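Local coordinates for uncharacterized protein (Bordetella bronchiseptica, PDB 4XG0), which belongs to the DUF1537 family of kinases and so probably phosphorylates an acid sugar in a catabolic pathway, at residues Thr195-Glu198 and Leu199-Ile203; Gly157-Val161 and Thr162-Ala166; Glu95-Arg98 and Leu99-Gly103; Thr41-Gln44 and Phe45-Gly49. All blocks are in the same frame, centred on the assembly; numbering follows the deposited sequence.

Contact 1 of 4, residues Thr195-Glu198 and Leu199-Ile203; sequences TPAE and LARRI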
loop_
_atom_site.group_PDB
_atom_site.type_symbol
_atom_site.label_atom_id
_atom_site.label_comp_id
_atom_site.label_asym_id
_atom_site.label_seq_id
_atom_site.Cartn_x
_atom_site.Cartn_y
_atom_site.Cartn_z
ATOM N N THR A 195 -11.238 -11.600 5.289
ATOM C CA THR A 195 -10.983 -10.503 4.386
ATOM C C THR A 195 -10.657 -9.253 5.185
ATOM O O THR A 195 -10.988 -9.165 6.371
ATOM C CB THR A 195 -12.206 -10.219 3.509
ATOM O OG1 THR A 195 -13.302 -9.829 4.343
ATOM C CG2 THR A 195 -12.587 -11.458 2.691
ATOM N N PRO A 196 -9.996 -8.285 4.541
ATOM C CA PRO A 196 -9.785 -6.991 5.201
ATOM C C PRO A 196 -11.086 -6.363 5.706
ATOM O O PRO A 196 -11.107 -5.803 6.800
ATOM C CB PRO A 196 -9.156 -6.138 4.092
ATOM C CG PRO A 196 -8.379 -7.130 3.282
ATOM C CD PRO A 196 -9.187 -8.416 3.314
ATOM N N ALA A 197 -12.162 -6.473 4.939
ATOM C CA ALA A 197 -13.407 -5.833 5.339
ATOM C C ALA A 197 -14.006 -6.495 6.589
ATOM O O ALA A 197 -14.569 -5.821 7.457
ATOM C CB ALA A 197 -14.409 -5.848 4.185
ATOM N N GLU A 198 -13.890 -7.819 6.666
ATOM C CA GLU A 198 -14.396 -8.560 7.806
ATOM C C GLU A 198 -13.565 -8.189 9.032
ATOM O O GLU A 198 -14.110 -7.907 10.097
ATOM C CB GLU A 198 -14.348 -10.068 7.524
ATOM C CG GLU A 198 -15.486 -10.559 6.617
ATOM C CD GLU A 198 -15.240 -11.944 6.023
ATOM O OE1 GLU A 198 -14.072 -12.327 5.827
ATOM O OE2 GLU A 198 -16.224 -12.659 5.744
ATOM N N LEU A 199 -12.247 -8.154 8.860
ATOM C CA LEU A 199 -11.346 -7.784 9.950
ATOM C C LEU A 199 -11.609 -6.354 10.431
ATOM O O LEU A 199 -11.554 -6.071 11.623
ATOM C CB LEU A 199 -9.899 -7.921 9.515
ATOM C CG LEU A 199 -8.857 -7.496 10.556
ATOM C CD1 LEU A 199 -9.092 -8.239 11.870
ATOM C CD2 LEU A 199 -7.467 -7.761 10.052
ATOM N N ALA A 200 -11.908 -5.461 9.497
ATOM C CA ALA A 200 -12.162 -4.064 9.833
ATOM C C ALA A 200 -13.386 -3.920 10.745
ATOM O O ALA A 200 -13.374 -3.145 11.708
ATOM C CB ALA A 200 -12.334 -3.230 8.546
ATOM N N ARG A 201 -14.446 -4.668 10.439
ATOM C CA ARG A 201 -15.636 -4.666 11.278
ATOM C C ARG A 201 -15.279 -5.010 12.719
ATOM O O ARG A 201 -15.716 -4.337 13.650
ATOM C CB ARG A 201 -16.670 -5.660 10.742
ATOM C CG ARG A 201 -17.718 -5.043 9.816
ATOM C CD ARG A 201 -18.434 -6.101 8.967
ATOM N NE ARG A 201 -18.735 -5.596 7.624
ATOM C CZ ARG A 201 -18.482 -6.243 6.482
ATOM N NH1 ARG A 201 -18.795 -5.680 5.320
ATOM N NH2 ARG A 201 -17.925 -7.451 6.486
ATOM N N ARG A 202 -14.487 -6.062 12.906
ATOM C CA ARG A 202 -14.149 -6.512 14.253
ATOM C C ARG A 202 -13.254 -5.517 15.015
ATOM O O ARG A 202 -13.329 -5.425 16.245
ATOM C CB ARG A 202 -13.503 -7.902 14.210
ATOM C CG ARG A 202 -14.401 -8.963 13.584
ATOM C CD ARG A 202 -13.981 -10.361 13.983
ATOM N NE ARG A 202 -12.705 -10.779 13.402
ATOM C CZ ARG A 202 -11.677 -11.264 14.091
ATOM N NH1 ARG A 202 -10.576 -11.629 13.459
ATOM N NH2 ARG A 202 -11.728 -11.389 15.410
ATOM N N ILE A 203 -12.397 -4.781 14.302
ATOM C CA ILE A 203 -11.561 -3.796 14.974
ATOM C C ILE A 203 -12.435 -2.634 15.469
ATOM O O ILE A 203 -12.222 -2.086 16.554
ATOM C CB ILE A 203 -10.459 -3.273 14.047
ATOM C CG1 ILE A 203 -9.398 -4.348 13.825
ATOM C CG2 ILE A 203 -9.829 -2.011 14.616
ATOM C CD1 ILE A 203 -8.444 -4.033 12.640
#
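T195 O takes the backbone N-H of L199 at 3.0 Å in a nearly straight bond, 169° at the hydrogen. This is the first i to i+4 backbone bond here. A200 N follows on P196 O at 2.8 Å, and R201 N on A197 O at 3.2 Å. R202 N to E198 O is weak. The N-terminus of the helix is closed by two reciprocal bonds. E198 N donates to T195 OG1 at 3.1 Å. E198 OE1 accepts from T195 N at 3.0 Å on its lone pair directed away from OE2. E198 CG lies beside its own backbone N (chi1 -78°), which turns the carboxylate back to the start of the helix. R201 bends at chi3 and lays one guanidinium face over A197 O. Its NH2 is 4.0 Å from E198 CG. The E198 carboxylate and R201 guanidinium planes are 80° apart, and their charges are not in contact. R202 points elsewhere: its NH1 bonds to A189 O and pairs with E194. L199 CB packs on T195 O at 3.6 Å. A200 touches V229 of helix 217-230. T195 and E198 form a capping box, at the start of the helix in the beta-alpha-beta unit of strands 186-188 and 209-212.

Contact 2 of 4, residues Gly157-Val161 and Thr162-Ala166; sequences GDRPV and TETSA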
loop_
_atom_site.group_PDB
_atom_site.type_symbol
_atom_site.label_atom_id
_atom_site.label_comp_id
_atom_site.label_asym_id
_atom_site.label_seq_id
_atom_site.Cartn_x
_atom_site.Cartn_y
_atom_site.Cartn_z
ATOM N N GLY A 157 11.554 -13.949 17.963
ATOM C CA GLY A 157 11.719 -15.355 17.631
ATOM C C GLY A 157 10.649 -16.204 18.330
ATOM O O GLY A 157 9.468 -15.858 18.283
ATOM N N ASP A 158 11.048 -17.295 18.988
ATOM C CA ASP A 158 10.086 -18.227 19.589
ATOM C C ASP A 158 9.798 -17.946 21.081
ATOM O O ASP A 158 9.189 -18.799 21.762
ATOM C CB ASP A 158 10.561 -19.681 19.408
ATOM C CG ASP A 158 9.409 -20.652 19.086
ATOM O OD1 ASP A 158 8.535 -20.309 18.250
ATOM O OD2 ASP A 158 9.390 -21.758 19.675
ATOM N N ARG A 159 10.220 -16.781 21.591
ATOM C CA ARG A 159 9.991 -16.437 23.022
ATOM C C ARG A 159 9.289 -15.083 23.201
ATOM O O ARG A 159 9.513 -14.163 22.440
ATOM C CB ARG A 159 11.304 -16.361 23.805
ATOM C CG ARG A 159 12.349 -17.384 23.437
ATOM C CD ARG A 159 13.522 -17.332 24.414
ATOM N NE ARG A 159 14.322 -16.116 24.261
ATOM C CZ ARG A 159 15.549 -16.066 23.738
ATOM N NH1 ARG A 159 16.189 -14.903 23.639
ATOM N NH2 ARG A 159 16.155 -17.170 23.314
ATOM N N PRO A 160 8.448 -14.946 24.232
ATOM C CA PRO A 160 7.915 -13.628 24.615
ATOM C C PRO A 160 9.034 -12.647 24.909
ATOM O O PRO A 160 10.053 -13.084 25.429
ATOM C CB PRO A 160 7.182 -13.942 25.935
ATOM C CG PRO A 160 6.743 -15.345 25.769
ATOM C CD PRO A 160 7.880 -16.029 25.047
ATOM N N VAL A 161 8.842 -11.360 24.632
ATOM C CA VAL A 161 9.929 -10.408 24.698
ATOM C C VAL A 161 10.499 -10.359 26.131
ATOM O O VAL A 161 11.704 -10.237 26.291
ATOM C CB VAL A 161 9.492 -9.026 24.206
ATOM C CG1 VAL A 161 8.357 -8.479 25.078
ATOM C CG2 VAL A 161 10.666 -8.076 24.157
ATOM N N THR A 162 9.645 -10.516 27.153
ATOM C CA THR A 162 10.102 -10.524 28.549
ATOM C C THR A 162 11.046 -11.689 28.902
ATOM O O THR A 162 11.591 -11.714 30.001
ATOM C CB THR A 162 8.907 -10.523 29.586
ATOM O OG1 THR A 162 7.906 -11.471 29.199
ATOM C CG2 THR A 162 8.279 -9.142 29.693
ATOM N N GLU A 163 11.235 -12.651 27.996
ATOM C CA GLU A 163 12.254 -13.697 28.190
ATOM C C GLU A 163 13.591 -13.372 27.496
ATOM O O GLU A 163 14.505 -14.194 27.484
ATOM C CB GLU A 163 11.758 -15.057 27.697
ATOM C CG GLU A 163 10.632 -15.658 28.531
ATOM C CD GLU A 163 10.156 -16.985 27.983
ATOM O OE1 GLU A 163 10.903 -17.603 27.197
ATOM O OE2 GLU A 163 9.031 -17.415 28.332
ATOM N N THR A 164 13.699 -12.181 26.924
ATOM C CA THR A 164 14.881 -11.809 26.155
ATOM C C THR A 164 15.604 -10.631 26.795
ATOM O O THR A 164 15.153 -10.070 27.792
ATOM C CB THR A 164 14.512 -11.397 24.721
ATOM O OG1 THR A 164 13.878 -10.115 24.745
ATOM C CG2 THR A 164 13.582 -12.415 24.094
ATOM N N SER A 165 16.720 -10.254 26.180
ATOM C CA SER A 165 17.600 -9.198 26.673
ATOM C C SER A 165 16.892 -7.897 27.074
ATOM O O SER A 165 17.390 -7.149 27.914
ATOM C CB SER A 165 18.637 -8.885 25.594
ATOM O OG SER A 165 18.619 -9.876 24.576
ATOM N N ALA A 166 15.740 -7.622 26.473
ATOM C CA ALA A 166 15.082 -6.332 26.663
ATOM C C ALA A 166 14.444 -6.197 28.047
ATOM O O ALA A 166 14.084 -5.097 28.472
ATOM C CB ALA A 166 14.055 -6.101 25.570
#
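P160 bonds to E163, and V161 to T164, in a tight turn of 3-10 type. It follows strand 159-160, an outer strand, within this chain, of a small antiparallel sheet. E163 N donates to P160 O at 2.9 Å, with the donor above the carbonyl plane. V161 buries more surface in this contact than the other residues, and it is buried in the fold. Its CG2 lies anti to the backbone N, which brings it to 4.2 Å from A166 CB. V156, V174 and T114 pack on the V161 side chain from elsewhere in the chain. E163 extends back along the strand, side by side with P160 and pointing the same way. Its OE2 lies 3.7 Å from P160 CD. Its OE1 lies 3.6 Å from R159 CB, but the R159 and E163 charges do not touch. R159 bends at chi3 and brings NH1 to 3.6 Å from T164 CG2, at the edge of the guanidinium. R159 NE is buried by the turn and has no partner in the model. Two donors of T164 grip V161 O. T164 N comes from above the carbonyl plane at 2.9 Å. T164 OG1 (chi1 73°) donates in that plane, on a lone pair of V161 O, at 2.7 Å.

Contact 3 of 4, residues Glu95-Arg98 and Leu99-Gly103; sequences EVER and LRAAG
L99 N bonds to E95 O at 3.0 Å and belongs to the run of i to i+4 backbone bonds that closes helix 85-101. R100 N to V96 O follows. A101 N to E97 O is the shortest of the set at 2.8 Å, with 166° at the hydrogen. A102 N to R98 O is more bent, 130°. G103 then leaves the helix. Its positive phi, with two bonds back into the last turn, one of them G103 N to R100 O, makes a Schellman motif. Two ion pairs lie along the side chains, both long. E97 OE2 is 4.0 Å from R100 NH2. The oxygen is well out of the guanidinium plane, and the two flat groups stand 83° apart. R98 NE is 3.9 Å from E95 OE2, which lies in plane at the guanidinium edge. The firmer polar partners are elsewhere: E95 OE1 accepts from A59 N, and R100 NH1 donates to W130 O. Among the packing contacts, E97 bends at chi2 and brings OE1 to 3.4 Å from A101 CB. L99 CG rests 3.3 Å from E95 O, and L99 and V96 both reach V31 of strand 28-32. The chemistry implies that backbone bonds hold this helix end. E97 and R100 probably add a weak attraction at most, since no N-H points at the carboxylate.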
loop_
_atom_site.group_PDB
_atom_site.type_symbol
_atom_site.label_atom_id
_atom_site.label_comp_id
_atom_site.label_asym_id
_atom_site.label_seq_id
_atom_site.Cartn_x
_atom_site.Cartn_y
_atom_site.Cartn_z
ATOM N N GLU A 95 2.574 17.054 19.499
ATOM C CA GLU A 95 2.923 16.847 18.088
ATOM C C GLU A 95 1.666 16.402 17.341
ATOM O O GLU A 95 1.405 16.848 16.210
ATOM C CB GLU A 95 4.053 15.818 17.941
ATOM C CG GLU A 95 5.372 16.225 18.609
ATOM C CD GLU A 95 6.010 17.442 17.964
ATOM O OE1 GLU A 95 6.137 17.425 16.735
ATOM O OE2 GLU A 95 6.366 18.411 18.678
ATOM N N VAL A 96 0.881 15.524 17.962
ATOM C CA VAL A 96 -0.350 15.063 17.322
ATOM C C VAL A 96 -1.305 16.244 17.076
ATOM O O VAL A 96 -1.909 16.358 16.000
ATOM C CB VAL A 96 -0.978 13.885 18.106
ATOM C CG1 VAL A 96 -2.341 13.521 17.560
ATOM C CG2 VAL A 96 -0.046 12.696 18.045
ATOM N N GLU A 97 -1.415 17.154 18.040
ATOM C CA GLU A 97 -2.206 18.364 17.822
ATOM C C GLU A 97 -1.700 19.197 16.636
ATOM O O GLU A 97 -2.478 19.629 15.774
ATOM C CB GLU A 97 -2.223 19.238 19.083
ATOM C CG GLU A 97 -2.455 20.728 18.802
ATOM C CD GLU A 97 -3.656 20.989 17.899
ATOM O OE1 GLU A 97 -3.751 22.116 17.351
ATOM O OE2 GLU A 97 -4.495 20.065 17.744
ATOM N N ARG A 98 -0.396 19.435 16.588
ATOM C CA ARG A 98 0.173 20.212 15.485
ATOM C C ARG A 98 -0.139 19.587 14.114
ATOM O O ARG A 98 -0.479 20.301 13.166
ATOM C CB ARG A 98 1.686 20.362 15.640
ATOM C CG ARG A 98 2.163 21.117 16.867
ATOM C CD ARG A 98 3.586 21.615 16.652
ATOM N NE ARG A 98 4.373 21.664 17.886
ATOM C CZ ARG A 98 4.603 22.759 18.611
ATOM N NH1 ARG A 98 5.342 22.668 19.708
ATOM N NH2 ARG A 98 4.109 23.944 18.255
ATOM N N LEU A 99 -0.007 18.265 14.013
ATOM C CA LEU A 99 -0.237 17.563 12.743
ATOM C C LEU A 99 -1.709 17.671 12.332
ATOM O O LEU A 99 -2.021 17.919 11.181
ATOM C CB LEU A 99 0.183 16.094 12.853
ATOM C CG LEU A 99 1.681 15.898 13.046
ATOM C CD1 LEU A 99 1.986 14.497 13.464
ATOM C CD2 LEU A 99 2.443 16.207 11.708
ATOM N N ARG A 100 -2.619 17.502 13.281
ATOM C CA ARG A 100 -4.023 17.589 12.933
ATOM C C ARG A 100 -4.362 19.023 12.539
ATOM O O ARG A 100 -4.970 19.268 11.494
ATOM C CB ARG A 100 -4.903 17.109 14.089
ATOM C CG ARG A 100 -6.206 16.477 13.613
ATOM C CD ARG A 100 -7.153 16.197 14.752
ATOM N NE ARG A 100 -7.322 17.354 15.624
ATOM C CZ ARG A 100 -8.020 17.336 16.749
ATOM N NH1 ARG A 100 -8.616 16.206 17.126
ATOM N NH2 ARG A 100 -8.106 18.442 17.475
ATOM N N ALA A 101 -3.954 19.975 13.373
ATOM C CA ALA A 101 -4.133 21.379 13.052
ATOM C C ALA A 101 -3.669 21.648 11.631
ATOM O O ALA A 101 -4.271 22.471 10.936
ATOM C CB ALA A 101 -3.363 22.241 14.012
ATOM N N ALA A 102 -2.614 20.953 11.201
ATOM C CA ALA A 102 -2.002 21.199 9.889
ATOM C C ALA A 102 -2.705 20.503 8.723
ATOM O O ALA A 102 -2.239 20.576 7.598
ATOM C CB ALA A 102 -0.532 20.798 9.898
ATOM N N GLY A 103 -3.819 19.832 8.987
ATOM C CA GLY A 103 -4.590 19.224 7.918
ATOM C C GLY A 103 -4.342 17.743 7.666
ATOM O O GLY A 103 -4.971 17.169 6.787
#

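Contact 4 of 4, residues Thr41-Gln44 and Phe45-Gly49; sequences TAVQ and FVRAG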
loop_
_atom_site.group_PDB
_atom_site.type_symbol
_atom_site.label_atom_id
_atom_site.label_comp_id
_atom_site.label_asym_id
_atom_site.label_seq_id
_atom_site.Cartn_x
_atom_site.Cartn_y
_atom_site.Cartn_z
ATOM N N THR A 41 10.962 4.607 8.971
ATOM C CA THR A 41 9.555 4.570 8.551
ATOM C C THR A 41 9.338 5.554 7.408
ATOM O O THR A 41 8.737 5.231 6.384
ATOM C CB THR A 41 8.570 4.891 9.699
ATOM O OG1 THR A 41 8.825 6.201 10.212
ATOM C CG2 THR A 41 8.728 3.856 10.794
ATOM N N ALA A 42 9.901 6.744 7.557
ATOM C CA ALA A 42 9.755 7.748 6.503
ATOM C C ALA A 42 10.257 7.253 5.150
ATOM O O ALA A 42 9.629 7.538 4.129
ATOM C CB ALA A 42 10.444 9.001 6.885
ATOM N N VAL A 43 11.375 6.532 5.105
ATOM C CA VAL A 43 11.882 6.093 3.780
ATOM C C VAL A 43 10.919 5.090 3.143
ATOM O O VAL A 43 10.772 5.022 1.941
ATOM C CB VAL A 43 13.307 5.554 3.868
ATOM C CG1 VAL A 43 13.798 5.078 2.454
ATOM C CG2 VAL A 43 14.222 6.663 4.325
ATOM N N GLN A 44 10.203 4.337 3.979
ATOM C CA GLN A 44 9.194 3.449 3.420
ATOM C C GLN A 44 8.093 4.158 2.704
ATOM O O GLN A 44 7.580 3.648 1.723
ATOM C CB GLN A 44 8.670 2.494 4.481
ATOM C CG GLN A 44 9.750 1.564 4.954
ATOM C CD GLN A 44 10.414 0.777 3.784
ATOM O OE1 GLN A 44 9.740 0.212 2.935
ATOM N NE2 GLN A 44 11.724 0.770 3.749
ATOM N N PHE A 45 7.698 5.347 3.193
ATOM C CA PHE A 45 6.732 6.143 2.461
ATOM C C PHE A 45 7.289 6.714 1.188
ATOM O O PHE A 45 6.589 6.721 0.189
ATOM C CB PHE A 45 6.086 7.208 3.361
ATOM C CG PHE A 45 5.121 6.627 4.336
ATOM C CD1 PHE A 45 5.554 5.882 5.395
ATOM C CD2 PHE A 45 3.761 6.781 4.123
ATOM C CE1 PHE A 45 4.641 5.344 6.281
ATOM C CE2 PHE A 45 2.847 6.224 5.018
ATOM C CZ PHE A 45 3.287 5.511 6.049
ATOM N N VAL A 46 8.541 7.166 1.201
ATOM C CA VAL A 46 9.198 7.628 -0.012
ATOM C C VAL A 46 9.216 6.534 -1.083
ATOM O O VAL A 46 9.021 6.797 -2.295
ATOM C CB VAL A 46 10.634 8.000 0.291
ATOM C CG1 VAL A 46 11.420 8.196 -1.018
ATOM C CG2 VAL A 46 10.700 9.242 1.152
ATOM N N ARG A 47 9.461 5.304 -0.639
ATOM C CA ARG A 47 9.608 4.156 -1.537
ATOM C C ARG A 47 8.287 3.763 -2.171
ATOM O O ARG A 47 8.263 3.155 -3.260
ATOM C CB ARG A 47 10.333 2.974 -0.839
ATOM C CG ARG A 47 11.734 3.315 -0.558
ATOM C CD ARG A 47 12.531 2.198 0.057
ATOM N NE ARG A 47 13.944 2.361 -0.284
ATOM C CZ ARG A 47 14.939 1.676 0.276
ATOM N NH1 ARG A 47 16.191 1.904 -0.112
ATOM N NH2 ARG A 47 14.683 0.773 1.221
ATOM N N ALA A 48 7.177 4.223 -1.602
ATOM C CA ALA A 48 5.835 4.026 -2.173
ATOM C C ALA A 48 5.297 5.241 -2.967
ATOM O O ALA A 48 4.121 5.307 -3.372
ATOM C CB ALA A 48 4.904 3.615 -1.083
ATOM N N GLY A 49 6.187 6.206 -3.172
ATOM C CA GLY A 49 5.902 7.361 -3.979
ATOM C C GLY A 49 5.530 8.657 -3.300
ATOM O O GLY A 49 5.356 9.667 -3.973
#
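A Schellman motif ends helix 35-47, and G49 is its C-prime residue. G49 N bonds to V46 O, W50 N bonds to F45 O, and the positive phi of G49 (100°) lets the chain turn off the helix. Before that turn V46 N bonds to A42 O at 3.1 Å, in the carbonyl plane. R47 N bonds to V43 O at 2.9 Å. F45 N is shared between T41 O and A42 O, and both bonds are weak. A48 N to Q44 O is weak as well, so the backbone bonding is uneven over the last two turns. The F45 ring turns its edge to the backbone, with CD1 3.4 Å from T41 O and that oxygen in the ring plane. R47 runs extended from CG to NE and passes obliquely over V43. V43 CG1 lies over one face of the guanidinium, 3.9 Å from R47 NE and offset toward the rim. V43 CG1 is anti to its own N (chi1 179°), which puts this methyl under the arginine. Q44 bends at chi2, and its NE2 comes to 3.9 Å from R47 NH2. Both are donors, so this is mere proximity. The amide and guanidinium planes stand 79° apart. The side chain of Q44 is also about 4 Å from a bound sulfate ion, probably from the crystallisation liquor. T41 OG1 bonds back to S38 O, with G37 O as a second partner. F45 lies on I28 and I30 of strand 28-32 and on Y108 of strand 106-110. Q44, F45 and A48 meet helix 240-252 at A243, A244 and A247, while A42 and V46 touch T52 of strand 52-54.

Overall arrangement
All four contacts are local and lie in the sugar-binding N-terminal domain. None touches another. Contacts 1, 3 and 4 are partly buried; contact 2 is at the surface. Contacts 3 and 4 are nearest, about 20 Å between centres; both end a helix at a glycine with positive phi, and both helices pack on strand 28-32 of the parallel sheet. Contact 1 is the opposite case, a helix start with side-chain capping, beside strand 186-188 at the edge of that sheet. Contact 2 is a turn about 30 Å from the chain centre, off the small antiparallel sheet. Contact 4 lies closest to that centre, about 11 Å. Contact 3 has two long salt bridges; contact 2 adds a threonine hydroxyl to its backbone bonds.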